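Local structure of MdcD (Pseudomonas aeruginosa, 5VIP) at residues F31-L35 with V60-G64; F80-G86 with E117-R122; I93-E98 with E135-I140; Q144-V150 with Y239-L244. The protein probably serves as the beta, carboxy-lyase subunit of a biotin-independent malonate decarboxylase, built on a carboxyl transferase domain of the ClpP/crotonase clan. All coordinates share one frame; numbering follows the deposited sequence.

Overall arrangement
The four contacts trace one alpha/beta domain from an outermost strand of its sheet to the end of helix 229-242. Contact 3 is the most buried, apolar helix against helix; contacts 1, 2 and 4 are only partly buried. Backbone hydrogen bonds dominate contact 1, an antiparallel strand pair; in contact 2, two loops are held by backbone bonds together with polar side chains, chiefly Arg122; contact 4 is mostly apolar, a loop against a helix end. Helix 87-105 ties three of them together: Leu85 packs on Ile93, and Ala96 on Val61. Helix 126-143 leads directly from contact 3 into contact 4. Contacts 2 and 4 lie on opposite sides of the chain's centre, about 26 Å between centres.

Contact 1 (F31-L35 with V60-G64); sequences FRELL and VVARG
Arg32 and Arg63 face each other as an antiparallel hydrogen-bonded pair whose two links are unequal. Arg63 N reaches Arg32 O at 2.7 Å and nearly straight (165°), while the bond from Arg32 N to Arg63 O, 2.9 Å, is bent at the hydrogen. Farther along, Leu34 N binds Val61 O at 2.8 Å. The two arginine side chains run alongside each other, with Arg63 CB over the rim of one face of the Arg32 guanidinium, 3.6 Å from NH2, and the guanidinium planes 73° apart. Leu34 CD1 leans on Arg63 CG, 3.8 Å away. On the other face, the Phe31 ring folds back with CG anti to the backbone N (chi1 175°), which brings CE1 within 3.4 Å of Ala62 CB.

In the second shell, both guanidinium groups form salt bridges with the backbone of another protein's chain, and Arg63 also binds Ala71 O. Glu33 OE2 accepts a hydrogen bond from a water that also donates to Leu34 O and accepts from Val61 N; OE1 pairs with Arg19. Strand 32-34, outermost in this chain's mixed sheet, pairs antiparallel with strand 59-66, whose other edge bonds to strand 69-76; helix 18-25 touches Phe31 and helix 87-105 Val61.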
loop_
_atom_site.group_PDB
_atom_site.type_symbol
_atom_site.label_atom_id
_atom_site.label_comp_id
_atom_site.label_asym_id
_atom_site.label_seq_id
_atom_site.Cartn_x
_atom_site.Cartn_y
_atom_site.Cartn_z
ATOM N N PHE B 31 -1.653 -29.410 3.367
ATOM C CA PHE B 31 -1.870 -28.511 2.231
ATOM C C PHE B 31 -3.237 -28.706 1.568
ATOM O O PHE B 31 -3.573 -29.780 1.090
ATOM C CB PHE B 31 -0.767 -28.694 1.187
ATOM C CG PHE B 31 -0.977 -27.893 -0.071
ATOM C CD1 PHE B 31 -0.559 -26.578 -0.149
ATOM C CD2 PHE B 31 -1.589 -28.458 -1.179
ATOM C CE1 PHE B 31 -0.740 -25.836 -1.316
ATOM C CE2 PHE B 31 -1.788 -27.717 -2.342
ATOM C CZ PHE B 31 -1.363 -26.401 -2.404
ATOM N N ARG B 32 -3.996 -27.628 1.511
ATOM C CA ARG B 32 -5.359 -27.652 1.017
ATOM C C ARG B 32 -5.575 -26.380 0.199
ATOM O O ARG B 32 -5.666 -25.291 0.782
ATOM C CB ARG B 32 -6.302 -27.737 2.226
ATOM C CG ARG B 32 -7.742 -27.935 1.947
ATOM C CD ARG B 32 -8.473 -28.445 3.198
ATOM N NE ARG B 32 -8.433 -27.547 4.362
ATOM C CZ ARG B 32 -9.159 -26.434 4.485
ATOM N NH1 ARG B 32 -9.953 -26.043 3.497
ATOM N NH2 ARG B 32 -9.077 -25.700 5.593
ATOM N N GLU B 33 -5.628 -26.479 -1.129
ATOM C CA GLU B 33 -5.772 -25.266 -1.941
ATOM C C GLU B 33 -7.216 -24.778 -2.095
ATOM O O GLU B 33 -8.112 -25.549 -2.444
ATOM C CB GLU B 33 -5.153 -25.464 -3.329
ATOM C CG GLU B 33 -5.233 -24.180 -4.151
ATOM C CD GLU B 33 -4.475 -24.229 -5.467
ATOM O OE1 GLU B 33 -3.839 -25.270 -5.762
ATOM O OE2 GLU B 33 -4.504 -23.200 -6.197
ATOM N N LEU B 34 -7.437 -23.491 -1.828
ATOM C CA LEU B 34 -8.763 -22.890 -1.981
ATOM C C LEU B 34 -8.917 -22.295 -3.369
ATOM O O LEU B 34 -7.940 -21.835 -3.954
ATOM C CB LEU B 34 -9.002 -21.794 -0.944
ATOM C CG LEU B 34 -8.654 -22.106 0.514
ATOM C CD1 LEU B 34 -9.130 -20.962 1.412
ATOM C CD2 LEU B 34 -9.259 -23.429 0.976
ATOM N N LEU B 35 -10.147 -22.276 -3.878
ATOM C CA LEU B 35 -10.428 -21.630 -5.165
ATOM C C LEU B 35 -9.523 -22.199 -6.235
ATOM O O LEU B 35 -8.974 -21.471 -7.065
ATOM C CB LEU B 35 -10.246 -20.107 -5.079
ATOM C CG LEU B 35 -11.435 -19.274 -4.601
ATOM C CD1 LEU B 35 -11.675 -19.442 -3.104
ATOM C CD2 LEU B 35 -11.228 -17.804 -4.966
ATOM N N VAL B 60 -1.841 -18.707 -5.695
ATOM C CA VAL B 60 -2.229 -19.874 -4.928
ATOM C C VAL B 60 -2.616 -19.450 -3.513
ATOM O O VAL B 60 -1.820 -18.829 -2.811
ATOM C CB VAL B 60 -1.090 -20.907 -4.860
ATOM C CG1 VAL B 60 -1.550 -22.158 -4.096
ATOM C CG2 VAL B 60 -0.618 -21.272 -6.264
ATOM N N VAL B 61 -3.839 -19.746 -3.100
ATOM C CA VAL B 61 -4.199 -19.557 -1.702
ATOM C C VAL B 61 -4.412 -20.934 -1.109
ATOM O O VAL B 61 -5.212 -21.729 -1.628
ATOM C CB VAL B 61 -5.457 -18.696 -1.519
ATOM C CG1 VAL B 61 -5.954 -18.799 -0.081
ATOM C CG2 VAL B 61 -5.150 -17.247 -1.890
ATOM N N ALA B 62 -3.680 -21.233 -0.042
ATOM C CA ALA B 62 -3.750 -22.569 0.539
ATOM C C ALA B 62 -3.913 -22.512 2.037
ATOM O O ALA B 62 -3.351 -21.643 2.697
ATOM C CB ALA B 62 -2.510 -23.364 0.178
ATOM N N ARG B 63 -4.692 -23.447 2.568
ATOM C CA ARG B 63 -4.835 -23.613 4.002
ATOM C C ARG B 63 -3.965 -24.785 4.432
ATOM O O ARG B 63 -3.656 -25.678 3.634
ATOM C CB ARG B 63 -6.300 -23.830 4.372
ATOM C CG ARG B 63 -7.156 -22.564 4.260
ATOM C CD ARG B 63 -6.968 -21.686 5.505
ATOM N NE ARG B 63 -7.971 -22.042 6.502
ATOM C CZ ARG B 63 -7.747 -22.201 7.794
ATOM N NH1 ARG B 63 -6.527 -22.025 8.304
ATOM N NH2 ARG B 63 -8.757 -22.541 8.583
ATOM N N GLY B 64 -3.528 -24.771 5.686
ATOM C CA GLY B 64 -2.678 -25.838 6.175
ATOM C C GLY B 64 -2.255 -25.572 7.595
ATOM O O GLY B 64 -2.851 -24.725 8.277
HETATM O O HOH W 1 -5.754 -20.923 -5.051
#

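Contact 2 (F80-G86 with E117-R122)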
loop_
_atom_site.group_PDB
_atom_site.type_symbol
_atom_site.label_atom_id
_atom_site.label_comp_id
_atom_site.label_asym_id
_atom_site.label_seq_id
_atom_site.Cartn_x
_atom_site.Cartn_y
_atom_site.Cartn_z
ATOM N N PHE B 80 3.793 -16.246 -14.270
ATOM C CA PHE B 80 2.548 -15.932 -14.971
ATOM C C PHE B 80 2.235 -14.433 -14.919
ATOM O O PHE B 80 1.944 -13.899 -13.850
ATOM C CB PHE B 80 1.381 -16.729 -14.369
ATOM C CG PHE B 80 0.034 -16.396 -14.974
ATOM C CD1 PHE B 80 -0.336 -16.914 -16.214
ATOM C CD2 PHE B 80 -0.862 -15.573 -14.301
ATOM C CE1 PHE B 80 -1.571 -16.616 -16.770
ATOM C CE2 PHE B 80 -2.099 -15.264 -14.851
ATOM C CZ PHE B 80 -2.456 -15.786 -16.087
ATOM N N GLN B 81 2.289 -13.762 -16.069
ATOM C CA GLN B 81 2.040 -12.318 -16.136
ATOM C C GLN B 81 3.068 -11.548 -15.296
ATOM O O GLN B 81 2.795 -10.440 -14.840
ATOM C CB GLN B 81 0.619 -11.984 -15.647
ATOM C CG GLN B 81 -0.505 -12.125 -16.664
ATOM C CD GLN B 81 -0.553 -10.981 -17.658
ATOM O OE1 GLN B 81 0.227 -10.025 -17.577
ATOM N NE2 GLN B 81 -1.491 -11.058 -18.589
ATOM N N GLY B 82 4.237 -12.140 -15.073
ATOM C CA GLY B 82 5.216 -11.576 -14.154
ATOM C C GLY B 82 4.694 -11.407 -12.733
ATOM O O GLY B 82 5.203 -10.587 -11.966
ATOM N N GLY B 83 3.665 -12.174 -12.380
ATOM C CA GLY B 83 3.037 -12.043 -11.077
ATOM C C GLY B 83 2.237 -10.757 -10.911
ATOM O O GLY B 83 1.991 -10.309 -9.792
ATOM N N SER B 84 1.830 -10.155 -12.026
ATOM C CA SER B 84 0.991 -8.960 -11.979
ATOM C C SER B 84 -0.369 -9.268 -11.376
ATOM O O SER B 84 -0.995 -10.261 -11.732
ATOM C CB SER B 84 0.810 -8.379 -13.380
ATOM O OG SER B 84 2.057 -8.276 -14.037
ATOM N N LEU B 85 -0.828 -8.412 -10.469
ATOM C CA LEU B 85 -2.089 -8.651 -9.777
ATOM C C LEU B 85 -3.275 -8.001 -10.487
ATOM O O LEU B 85 -3.175 -6.885 -10.996
ATOM C CB LEU B 85 -2.012 -8.145 -8.334
ATOM C CG LEU B 85 -1.124 -8.969 -7.388
ATOM C CD1 LEU B 85 -1.171 -8.387 -5.995
ATOM C CD2 LEU B 85 -1.558 -10.426 -7.362
ATOM N N GLY B 86 -4.394 -8.714 -10.516
ATOM C CA GLY B 86 -5.625 -8.180 -11.062
ATOM C C GLY B 86 -6.694 -8.209 -9.995
ATOM O O GLY B 86 -6.386 -8.347 -8.807
ATOM N N GLU B 117 6.171 -12.991 -5.301
ATOM C CA GLU B 117 6.901 -12.906 -6.565
ATOM C C GLU B 117 6.024 -12.110 -7.508
ATOM O O GLU B 117 5.112 -12.660 -8.104
ATOM C CB GLU B 117 7.194 -14.291 -7.143
ATOM C CG GLU B 117 8.058 -15.176 -6.235
ATOM C CD GLU B 117 9.434 -14.568 -5.971
ATOM O OE1 GLU B 117 9.886 -14.582 -4.795
ATOM O OE2 GLU B 117 10.068 -14.092 -6.941
ATOM N N THR B 118 6.277 -10.815 -7.617
ATOM C CA THR B 118 5.340 -9.945 -8.310
ATOM C C THR B 118 6.010 -8.651 -8.761
ATOM O O THR B 118 6.952 -8.154 -8.130
ATOM C CB THR B 118 4.122 -9.636 -7.404
ATOM O OG1 THR B 118 3.153 -8.862 -8.125
ATOM C CG2 THR B 118 4.557 -8.891 -6.134
ATOM N N GLY B 119 5.524 -8.105 -9.871
ATOM C CA GLY B 119 6.108 -6.893 -10.417
ATOM C C GLY B 119 5.178 -5.698 -10.518
ATOM O O GLY B 119 5.597 -4.613 -10.942
ATOM N N GLY B 120 3.922 -5.878 -10.132
ATOM C CA GLY B 120 2.979 -4.775 -10.137
ATOM C C GLY B 120 1.562 -5.206 -10.450
ATOM O O GLY B 120 1.152 -6.298 -10.086
ATOM N N VAL B 121 0.795 -4.348 -11.111
ATOM C CA VAL B 121 -0.569 -4.717 -11.471
ATOM C C VAL B 121 -0.713 -4.935 -12.975
ATOM O O VAL B 121 0.118 -4.491 -13.766
ATOM C CB VAL B 121 -1.583 -3.648 -11.008
ATOM C CG1 VAL B 121 -1.424 -3.398 -9.521
ATOM C CG2 VAL B 121 -1.353 -2.378 -11.759
ATOM N N ARG B 122 -1.767 -5.643 -13.356
ATOM C CA ARG B 122 -2.123 -5.813 -14.755
ATOM C C ARG B 122 -2.722 -4.541 -15.325
ATOM O O ARG B 122 -3.765 -4.084 -14.851
ATOM C CB ARG B 122 -3.120 -6.945 -14.911
ATOM C CG ARG B 122 -2.527 -8.286 -14.637
ATOM C CD ARG B 122 -3.596 -9.329 -14.643
ATOM N NE ARG B 122 -3.262 -10.405 -13.724
ATOM C CZ ARG B 122 -4.101 -11.379 -13.404
ATOM N NH1 ARG B 122 -5.319 -11.394 -13.941
ATOM N NH2 ARG B 122 -3.726 -12.329 -12.551
#
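Leu85 and Val121 mark the one backbone bridge between these loops, and the main-chain bonds lie around it. Leu85 N donates to Gly120 O at 2.9 Å, and Arg122 N donates to Leu85 O at 3.0 Å. A CA-H...O contact, Ser84 CA to Gly120 O at 3.3 Å, accompanies them.

Of the polar side chains, Arg122 does most. Its CG passes 3.6 Å from Ser84 CB, and its NE donates to Ser84 O at 3.0 Å; the hydrogen bond is fairly straight (155°), although the donor stands 51° out of the carbonyl plane. Gly86 N lies over the rim of one face of the guanidinium. At the far end, NH2 comes to the edge of the Phe80 ring, 4.1 Å from CE2, with the two planes almost perpendicular (87°). NH1 forms a salt bridge with Glu125, which helps fix the group's rotation. Thr118 carries OG1 anti to its backbone N, on the side of Gly83 O, to which it donates, though the modelled separation is doubtfully short.

The turn itself is held from within: Gln81, Gly82 and Gly83 all take left-handed backbone angles, and Gly83 N binds Phe80 O at 2.8 Å. Having no side chain, Gly83 brings its CA 3.7 Å from Glu117 O, a buried carbonyl without a hydrogen-bonding partner in the model.

The loops join neighbouring parallel strands 69-76 and 111-115 to helices 87-105 and 126-143, Gly86 being the first helix's N-cap, as in successive beta-alpha-beta units, in keeping with the ClpP/crotonase clan.

Contact 3 (I93-E98 with E135-I140); sequences IAGALE and EIQAAI
Leu97, Ile136 and Ala139 bury the most surface where these two helices pack. Leu97 CB meets Ala139 CB at 3.5 Å, tighter than usual for two carbons. Beyond that point the leucine divides its contacts: CD1 lies 3.9 Å from Ile136 CG2 and 3.8 Å from Ile140 CG1, and so fits between the two isoleucines of successive turns.

Ile136 works with both of its branches. With CG1 anti to the carbonyl carbon (chi1 -67°), that arm reaches helix 87-105 at Ala94 and Ile93, CG1 passing 3.8 Å from Ala94 CB and CD1 ending 3.9 Å from Ile93 CB. The backbones come nearest here, at Ala94 and Ile136, consistent with the small side chain of Ala94. Ala139, besides meeting Leu97, has its CB 3.9 Å from Glu98 CG.

At the polar margin a water donates to both Glu98 OE2, at 2.6 Å, and Glu135 O, linking the helices where their side chains do not bond directly. The two carboxylates come fairly close together, but each has a salt bridge to a basic side chain of another protein's chain, which probably offsets their mutual charge.

The segments run almost parallel, 16° apart with axes 8.4 Å from each other. Helices 87-105 and 126-143 belong to successive beta-alpha-beta crossovers linking parallel strands 69-76, 111-115 and 150-153; Leu97 meets Ala112 and Ile140 meets Leu114 of the sheet, with helix 162-169 beside Ile136 and Ile140.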
loop_
_atom_site.group_PDB
_atom_site.type_symbol
_atom_site.label_atom_id
_atom_site.label_comp_id
_atom_site.label_asym_id
_atom_site.label_seq_id
_atom_site.Cartn_x
_atom_site.Cartn_y
_atom_site.Cartn_z
ATOM N N ILE B 93 -5.830 -12.717 -2.224
ATOM C CA ILE B 93 -4.853 -12.433 -1.182
ATOM C C ILE B 93 -5.508 -11.631 -0.058
ATOM O O ILE B 93 -5.381 -11.984 1.107
ATOM C CB ILE B 93 -3.649 -11.676 -1.737
ATOM C CG1 ILE B 93 -2.952 -12.504 -2.835
ATOM C CG2 ILE B 93 -2.660 -11.333 -0.605
ATOM C CD1 ILE B 93 -1.866 -11.734 -3.579
ATOM N N ALA B 94 -6.202 -10.551 -0.415
ATOM C CA ALA B 94 -6.865 -9.705 0.578
ATOM C C ALA B 94 -7.853 -10.509 1.409
ATOM O O ALA B 94 -7.882 -10.394 2.635
ATOM C CB ALA B 94 -7.580 -8.519 -0.112
ATOM N N GLY B 95 -8.659 -11.332 0.741
ATOM C CA GLY B 95 -9.672 -12.111 1.427
ATOM C C GLY B 95 -9.092 -13.162 2.354
ATOM O O GLY B 95 -9.651 -13.436 3.414
ATOM N N ALA B 96 -7.970 -13.752 1.963
ATOM C CA ALA B 96 -7.303 -14.734 2.823
ATOM C C ALA B 96 -6.807 -14.057 4.105
ATOM O O ALA B 96 -6.968 -14.591 5.203
ATOM C CB ALA B 96 -6.159 -15.387 2.091
ATOM N N LEU B 97 -6.212 -12.877 3.952
ATOM C CA LEU B 97 -5.733 -12.117 5.105
ATOM C C LEU B 97 -6.881 -11.653 5.988
ATOM O O LEU B 97 -6.765 -11.641 7.214
ATOM C CB LEU B 97 -4.904 -10.916 4.632
ATOM C CG LEU B 97 -3.520 -11.283 4.080
ATOM C CD1 LEU B 97 -2.974 -10.196 3.157
ATOM C CD2 LEU B 97 -2.567 -11.500 5.246
ATOM N N GLU B 98 -7.981 -11.243 5.369
ATOM C CA GLU B 98 -9.155 -10.817 6.128
ATOM C C GLU B 98 -9.749 -11.950 6.965
ATOM O O GLU B 98 -10.141 -11.749 8.113
ATOM C CB GLU B 98 -10.218 -10.252 5.177
ATOM C CG GLU B 98 -9.810 -8.916 4.557
ATOM C CD GLU B 98 -10.600 -8.561 3.300
ATOM O OE1 GLU B 98 -11.528 -9.314 2.937
ATOM O OE2 GLU B 98 -10.279 -7.530 2.671
ATOM N N GLU B 135 -6.381 -2.988 -0.179
ATOM C CA GLU B 135 -7.110 -3.905 0.698
ATOM C C GLU B 135 -6.199 -4.944 1.331
ATOM O O GLU B 135 -6.408 -5.331 2.481
ATOM C CB GLU B 135 -8.244 -4.615 -0.065
ATOM C CG GLU B 135 -9.437 -3.707 -0.324
ATOM C CD GLU B 135 -10.386 -4.232 -1.385
ATOM O OE1 GLU B 135 -10.242 -5.404 -1.813
ATOM O OE2 GLU B 135 -11.281 -3.456 -1.796
ATOM N N ILE B 136 -5.217 -5.419 0.568
ATOM C CA ILE B 136 -4.196 -6.307 1.111
ATOM C C ILE B 136 -3.414 -5.617 2.219
ATOM O O ILE B 136 -3.160 -6.197 3.282
ATOM C CB ILE B 136 -3.236 -6.777 -0.000
ATOM C CG1 ILE B 136 -4.010 -7.675 -0.966
ATOM C CG2 ILE B 136 -2.015 -7.468 0.601
ATOM C CD1 ILE B 136 -3.391 -7.823 -2.342
ATOM N N GLN B 137 -3.034 -4.368 1.975
ATOM C CA GLN B 137 -2.268 -3.613 2.965
ATOM C C GLN B 137 -3.082 -3.406 4.243
ATOM O O GLN B 137 -2.583 -3.646 5.349
ATOM C CB GLN B 137 -1.801 -2.279 2.377
ATOM C CG GLN B 137 -0.692 -2.490 1.355
ATOM C CD GLN B 137 -0.385 -1.250 0.552
ATOM O OE1 GLN B 137 -1.053 -0.232 0.685
ATOM N NE2 GLN B 137 0.630 -1.333 -0.291
ATOM N N ALA B 138 -4.346 -3.030 4.088
ATOM C CA ALA B 138 -5.255 -2.892 5.228
ATOM C C ALA B 138 -5.383 -4.177 6.032
ATOM O O ALA B 138 -5.402 -4.144 7.265
ATOM C CB ALA B 138 -6.654 -2.449 4.754
ATOM N N ALA B 139 -5.492 -5.304 5.334
ATOM C CA ALA B 139 -5.689 -6.585 6.002
ATOM C C ALA B 139 -4.431 -7.015 6.759
ATOM O O ALA B 139 -4.512 -7.675 7.798
ATOM C CB ALA B 139 -6.108 -7.652 4.990
ATOM N N ILE B 140 -3.263 -6.637 6.247
ATOM C CA ILE B 140 -2.022 -6.984 6.936
ATOM C C ILE B 140 -1.928 -6.243 8.264
ATOM O O ILE B 140 -1.575 -6.825 9.296
ATOM C CB ILE B 140 -0.788 -6.666 6.067
ATOM C CG1 ILE B 140 -0.673 -7.712 4.951
ATOM C CG2 ILE B 140 0.497 -6.662 6.925
ATOM C CD1 ILE B 140 0.247 -7.284 3.848
HETATM O O HOH W 2 -8.933 -5.540 3.602
#

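Contact 4 (Q144-V150 with Y239-L244)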
loop_
_atom_site.group_PDB
_atom_site.type_symbol
_atom_site.label_atom_id
_atom_site.label_comp_id
_atom_site.label_asym_id
_atom_site.label_seq_id
_atom_site.Cartn_x
_atom_site.Cartn_y
_atom_site.Cartn_z
ATOM N N GLN B 144 -2.040 -7.994 12.002
ATOM C CA GLN B 144 -0.866 -7.856 12.850
ATOM C C GLN B 144 -1.169 -7.159 14.183
ATOM O O GLN B 144 -0.259 -6.823 14.938
ATOM C CB GLN B 144 0.248 -7.153 12.080
ATOM C CG GLN B 144 0.829 -8.120 11.029
ATOM C CD GLN B 144 2.015 -7.589 10.251
ATOM O OE1 GLN B 144 2.769 -8.369 9.677
ATOM N NE2 GLN B 144 2.188 -6.270 10.218
ATOM N N ARG B 145 -2.450 -7.000 14.489
ATOM C CA ARG B 145 -2.864 -6.757 15.868
ATOM C C ARG B 145 -2.862 -8.067 16.665
ATOM O O ARG B 145 -2.905 -8.051 17.895
ATOM C CB ARG B 145 -4.241 -6.097 15.899
ATOM C CG ARG B 145 -4.210 -4.689 15.305
ATOM C CD ARG B 145 -5.535 -3.988 15.446
ATOM N NE ARG B 145 -6.602 -4.651 14.712
ATOM C CZ ARG B 145 -7.871 -4.253 14.757
ATOM N NH1 ARG B 145 -8.199 -3.214 15.502
ATOM N NH2 ARG B 145 -8.805 -4.895 14.073
ATOM N N TYR B 146 -2.768 -9.194 15.960
ATOM C CA TYR B 146 -2.876 -10.522 16.575
ATOM C C TYR B 146 -1.689 -11.444 16.281
ATOM O O TYR B 146 -1.203 -12.163 17.162
ATOM C CB TYR B 146 -4.162 -11.212 16.097
ATOM C CG TYR B 146 -5.362 -10.300 16.080
ATOM C CD1 TYR B 146 -6.063 -10.025 17.246
ATOM C CD2 TYR B 146 -5.788 -9.704 14.897
ATOM C CE1 TYR B 146 -7.156 -9.175 17.239
ATOM C CE2 TYR B 146 -6.878 -8.859 14.879
ATOM C CZ TYR B 146 -7.562 -8.604 16.052
ATOM O OH TYR B 146 -8.641 -7.757 16.027
ATOM N N GLN B 147 -1.228 -11.441 15.035
ATOM C CA GLN B 147 -0.191 -12.382 14.589
ATOM C C GLN B 147 0.727 -11.716 13.579
ATOM O O GLN B 147 0.257 -10.940 12.734
ATOM C CB GLN B 147 -0.820 -13.629 13.940
ATOM C CG GLN B 147 -1.719 -14.477 14.834
ATOM C CD GLN B 147 -0.971 -15.161 15.969
ATOM O OE1 GLN B 147 0.227 -15.405 15.886
ATOM N NE2 GLN B 147 -1.688 -15.483 17.033
ATOM N N PRO B 148 2.029 -12.027 13.635
ATOM C CA PRO B 148 2.949 -11.524 12.612
ATOM C C PRO B 148 2.645 -12.147 11.245
ATOM O O PRO B 148 2.320 -13.330 11.170
ATOM C CB PRO B 148 4.320 -11.971 13.130
ATOM C CG PRO B 148 4.015 -13.215 13.913
ATOM C CD PRO B 148 2.715 -12.901 14.603
ATOM N N VAL B 149 2.715 -11.347 10.189
ATOM C CA VAL B 149 2.694 -11.869 8.828
ATOM C C VAL B 149 4.144 -12.018 8.407
ATOM O O VAL B 149 4.951 -11.111 8.618
ATOM C CB VAL B 149 1.955 -10.942 7.854
ATOM C CG1 VAL B 149 2.038 -11.490 6.428
ATOM C CG2 VAL B 149 0.497 -10.755 8.299
ATOM N N VAL B 150 4.484 -13.168 7.843
ATOM C CA VAL B 150 5.822 -13.384 7.327
ATOM C C VAL B 150 5.763 -13.292 5.812
ATOM O O VAL B 150 4.912 -13.915 5.189
ATOM C CB VAL B 150 6.386 -14.746 7.763
ATOM C CG1 VAL B 150 7.739 -14.998 7.114
ATOM C CG2 VAL B 150 6.490 -14.811 9.289
ATOM N N TYR B 239 10.203 -17.574 12.829
ATOM C CA TYR B 239 9.692 -16.210 12.873
ATOM C C TYR B 239 8.252 -16.158 13.346
ATOM O O TYR B 239 7.905 -15.268 14.107
ATOM C CB TYR B 239 9.848 -15.523 11.515
ATOM C CG TYR B 239 11.216 -14.896 11.393
ATOM C CD1 TYR B 239 11.525 -13.746 12.096
ATOM C CD2 TYR B 239 12.216 -15.494 10.633
ATOM C CE1 TYR B 239 12.778 -13.168 12.015
ATOM C CE2 TYR B 239 13.477 -14.933 10.554
ATOM C CZ TYR B 239 13.752 -13.769 11.247
ATOM O OH TYR B 239 15.011 -13.199 11.163
ATOM N N PHE B 240 7.417 -17.106 12.930
ATOM C CA PHE B 240 6.075 -17.188 13.501
ATOM C C PHE B 240 6.114 -17.453 15.002
ATOM O O PHE B 240 5.332 -16.873 15.743
ATOM C CB PHE B 240 5.235 -18.269 12.817
ATOM C CG PHE B 240 4.668 -17.826 11.488
ATOM C CD1 PHE B 240 3.837 -16.721 11.419
ATOM C CD2 PHE B 240 4.972 -18.507 10.325
ATOM C CE1 PHE B 240 3.304 -16.296 10.206
ATOM C CE2 PHE B 240 4.446 -18.088 9.100
ATOM C CZ PHE B 240 3.620 -16.982 9.042
ATOM N N ALA B 241 7.016 -18.323 15.438
ATOM C CA ALA B 241 7.118 -18.680 16.864
ATOM C C ALA B 241 7.614 -17.497 17.705
ATOM O O ALA B 241 7.338 -17.395 18.899
ATOM C CB ALA B 241 8.033 -19.878 17.042
ATOM N N LYS B 242 8.356 -16.615 17.056
ATOM C CA LYS B 242 8.847 -15.374 17.650
ATOM C C LYS B 242 7.707 -14.424 18.026
ATOM O O LYS B 242 7.786 -13.713 19.029
ATOM C CB LYS B 242 9.798 -14.718 16.652
ATOM C CG LYS B 242 10.591 -13.553 17.104
ATOM C CD LYS B 242 11.670 -13.349 16.048
ATOM C CE LYS B 242 12.203 -11.941 16.058
ATOM N NZ LYS B 242 13.146 -11.693 17.165
ATOM N N GLY B 243 6.642 -14.412 17.226
ATOM C CA GLY B 243 5.496 -13.566 17.526
ATOM C C GLY B 243 5.695 -12.152 17.019
ATOM O O GLY B 243 6.667 -11.866 16.298
ATOM N N LEU B 244 4.792 -11.256 17.409
ATOM C CA LEU B 244 4.840 -9.871 16.948
ATOM C C LEU B 244 6.087 -9.123 17.450
ATOM O O LEU B 244 6.385 -9.136 18.644
ATOM C CB LEU B 244 3.579 -9.132 17.391
ATOM C CG LEU B 244 2.290 -9.497 16.653
ATOM C CD1 LEU B 244 1.091 -8.824 17.316
ATOM C CD2 LEU B 244 2.408 -9.064 15.197
#
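Gln144, which meets Leu244 across the contact, has its OE1 gripped by two backbone amides. Val149 N donates to OE1 at 3.0 Å, in the amide plane and on a lone pair, and Ser171 N supplies the second bond. With NE2 bound to Leu169 O as well, the amide is fixed in rotation and braces the loop that rounds back from helix 126-143.

Leu244 lies against the bend so formed. Its two methyls divide the work: CD1 rests 3.4 Å from Gln144 O, and CD2 comes equally close to Pro148 N, also at 3.4 Å. The Pro148 ring lies against Gly243, the residue before Leu244, with Pro148 CG 3.7 Å from Gly243 C. Gly243 leaves the helix with positive phi (84°), and the chain then turns toward Pro148; its O is held by Tyr172 OH.

Phe240 supplies the aromatic part. Val150, its CG2 anti to the carbonyl carbon (chi1 175°), sets that methyl over the middle of one ring face, a CH-pi contact 3.6 Å from the centroid and only 13° off the normal. At the ring's edge, near its plane, CE1 faces Pro148 O at 3.3 Å. Val150 CG2 also touches Tyr239 CB, 4.1 Å away.

The C-terminal end of helix 229-242 is thereby packed on the loop entering parallel strand 150-153 of the central sheet. Strands 111-115 and 172-176 lie beside it: Phe240 meets Arg111 and Leu113, while Tyr239 and Val150 both touch Leu174.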